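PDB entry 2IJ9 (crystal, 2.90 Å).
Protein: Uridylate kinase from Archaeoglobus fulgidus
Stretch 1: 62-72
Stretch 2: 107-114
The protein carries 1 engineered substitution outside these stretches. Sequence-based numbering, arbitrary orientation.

Stretch 1 (62-72) CDYIGIAATRL
Stretch 2, residues 107-114: MGGTFPGH

Residues 62-72 form an unbroken piece of a longer α-helix (phi/psi near -55/-48) with i-to-i+4 backbone hydrogen bonds. Residues 107-114 follow it as an irregular segment running antiparallel: CA of Arg71 lies 4.4 Å from CA of Gly108, CA of Ile67 5.1 Å from CA of Gly109, and CA of Asp63 5.1 Å from CA of Pro112.

The polar contacts centre on Gly109. A hydroxyl can donate and accept at once: Thr70 (chi1 p) donates from OG1 to Ile67 O at a very short 2.4 Å, and Thr70 OG1 accepts from Gly109 N at 3.0 Å and 159°. Arg71 (chi1 m, chi2 -96°, chi3 t, chi4 81°) brings its guanidinium edge to the carbonyl of the same residue, offering two N-H groups in weak bonds to Gly109 O from NE (3.3 Å) and NH2 (3.4 Å).

Glycine permits this closeness. An ideal CB on Gly108 (phi/psi -90/-140) would lie 2.5 Å from Thr70 OG1; one on Gly109 (-81/173) would lie 2.9 Å from Ile67 CD1. Thr110 (-127/-86), Phe111 (-72/129) and Pro112 (-61/81) follow.

Van der Waals packing completes the contact. Ile67 (m, m) lies against loop backbone, CG2 3.6 Å from Gly109 O. Tyr64 (m, chi2 -63°) and Pro112 present carbon surfaces, CE1 3.8 Å from CG. Asp63 (m) packs CB 3.6 Å from Pro112 CB.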

# COMPACT_ATOMS: atom_id res chain seq x y z
N CYS B 62 13.62 15.28 7.13
CA CYS B 62 13.32 14.17 6.22
C CYS B 62 14.14 12.97 6.60
O CYS B 62 13.63 11.85 6.68
CB CYS B 62 13.68 14.51 4.78
SG CYS B 62 12.54 15.56 3.90
N ASP B 63 15.44 13.21 6.82
CA ASP B 63 16.35 12.17 7.28
C ASP B 63 15.76 11.41 8.47
O ASP B 63 15.71 10.17 8.47
CB ASP B 63 17.71 12.77 7.61
CG ASP B 63 18.65 12.81 6.42
OD1 ASP B 63 18.59 11.88 5.59
OD2 ASP B 63 19.47 13.76 6.34
N TYR B 64 15.26 12.14 9.47
CA TYR B 64 14.73 11.52 10.68
C TYR B 64 13.53 10.63 10.38
O TYR B 64 13.50 9.47 10.77
CB TYR B 64 14.43 12.57 11.76
CG TYR B 64 15.69 13.07 12.43
CD1 TYR B 64 16.51 12.21 13.15
CD2 TYR B 64 16.07 14.39 12.31
CE1 TYR B 64 17.67 12.66 13.74
CE2 TYR B 64 17.24 14.85 12.90
CZ TYR B 64 18.04 13.98 13.61
OH TYR B 64 19.20 14.44 14.20
N ILE B 65 12.57 11.18 9.64
CA ILE B 65 11.40 10.45 9.16
C ILE B 65 11.80 9.16 8.44
O ILE B 65 11.21 8.11 8.65
CB ILE B 65 10.57 11.32 8.23
CG1 ILE B 65 9.95 12.49 9.02
CG2 ILE B 65 9.52 10.49 7.51
CD1 ILE B 65 8.74 13.12 8.40
N GLY B 66 12.83 9.26 7.60
CA GLY B 66 13.34 8.09 6.92
C GLY B 66 13.77 7.04 7.92
O GLY B 66 13.36 5.87 7.81
N ILE B 67 14.58 7.44 8.89
CA ILE B 67 15.12 6.48 9.86
C ILE B 67 13.96 5.84 10.60
O ILE B 67 13.88 4.62 10.70
CB ILE B 67 16.05 7.13 10.89
CG1 ILE B 67 17.05 8.08 10.22
CG2 ILE B 67 16.76 6.05 11.65
CD1 ILE B 67 18.17 7.38 9.45
N ALA B 68 13.05 6.70 11.08
CA ALA B 68 11.79 6.28 11.66
C ALA B 68 11.16 5.12 10.90
O ALA B 68 10.99 4.04 11.45
CB ALA B 68 10.84 7.46 11.67
N ALA B 69 10.84 5.38 9.64
CA ALA B 69 10.29 4.39 8.72
C ALA B 69 11.09 3.09 8.68
O ALA B 69 10.53 2.00 8.83
CB ALA B 69 10.18 5.00 7.34
N THR B 70 12.41 3.20 8.48
CA THR B 70 13.23 2.02 8.45
C THR B 70 12.97 1.22 9.73
O THR B 70 12.71 0.03 9.67
CB THR B 70 14.74 2.33 8.28
OG1 THR B 70 15.21 3.09 9.40
CG2 THR B 70 14.98 3.14 7.03
N ARG B 71 13.00 1.91 10.87
CA ARG B 71 12.85 1.27 12.18
C ARG B 71 11.52 0.52 12.28
O ARG B 71 11.46 -0.56 12.87
CB ARG B 71 12.93 2.30 13.30
CG ARG B 71 14.14 3.21 13.27
CD ARG B 71 15.23 2.72 14.17
NE ARG B 71 16.41 3.57 14.08
CZ ARG B 71 16.54 4.72 14.73
NH1 ARG B 71 15.56 5.15 15.51
NH2 ARG B 71 17.65 5.44 14.59
N LEU B 72 10.48 1.10 11.69
CA LEU B 72 9.15 0.51 11.66
C LEU B 72 9.11 -0.78 10.83
O LEU B 72 8.60 -1.80 11.28
CB LEU B 72 8.14 1.52 11.12
CG LEU B 72 6.66 1.17 11.30
CD1 LEU B 72 6.36 0.39 12.59
CD2 LEU B 72 5.88 2.44 11.26
N MET B 107 18.14 -3.96 12.68
CA MET B 107 18.10 -2.51 12.83
C MET B 107 17.69 -1.73 11.59
O MET B 107 17.79 -2.22 10.45
CB MET B 107 19.47 -2.00 13.30
CG MET B 107 20.59 -2.21 12.31
SD MET B 107 22.13 -1.82 13.14
CE MET B 107 21.80 -0.11 13.47
N GLY B 108 17.25 -0.50 11.82
CA GLY B 108 16.94 0.41 10.74
C GLY B 108 18.19 1.18 10.39
O GLY B 108 19.28 0.60 10.37
N GLY B 109 18.03 2.48 10.13
CA GLY B 109 19.16 3.38 9.92
C GLY B 109 19.76 3.84 11.24
O GLY B 109 19.22 3.54 12.32
N THR B 110 20.88 4.55 11.15
CA THR B 110 21.50 5.19 12.31
C THR B 110 21.75 6.67 12.04
O THR B 110 20.91 7.51 12.36
CB THR B 110 22.81 4.51 12.73
OG1 THR B 110 23.72 4.50 11.63
CG2 THR B 110 22.56 3.09 13.15
N PHE B 111 22.90 6.99 11.43
CA PHE B 111 23.22 8.38 11.10
C PHE B 111 22.33 8.83 9.95
O PHE B 111 22.21 8.14 8.94
CB PHE B 111 24.69 8.60 10.69
CG PHE B 111 25.61 7.42 10.91
CD1 PHE B 111 25.89 6.93 12.18
CD2 PHE B 111 26.26 6.85 9.82
CE1 PHE B 111 26.78 5.87 12.36
CE2 PHE B 111 27.14 5.79 9.99
CZ PHE B 111 27.40 5.30 11.25
N PRO B 112 21.67 9.98 10.12
CA PRO B 112 20.94 10.68 9.06
C PRO B 112 21.84 11.10 7.89
O PRO B 112 22.25 12.25 7.80
CB PRO B 112 20.38 11.91 9.79
CG PRO B 112 20.30 11.49 11.22
CD PRO B 112 21.53 10.66 11.42
N GLY B 113 22.12 10.16 6.99
CA GLY B 113 22.95 10.44 5.81
C GLY B 113 22.74 9.39 4.74
O GLY B 113 21.60 9.00 4.45
N HIS B 114 23.84 8.93 4.14
CA HIS B 114 23.80 7.84 3.16
C HIS B 114 23.33 6.55 3.82
O HIS B 114 23.48 6.37 5.03
CB HIS B 114 25.16 7.66 2.46
CG HIS B 114 25.49 8.77 1.50
ND1 HIS B 114 26.03 9.97 1.91
CD2 HIS B 114 25.36 8.86 0.16
CE1 HIS B 114 26.22 10.75 0.86
NE2 HIS B 114 25.81 10.10 -0.22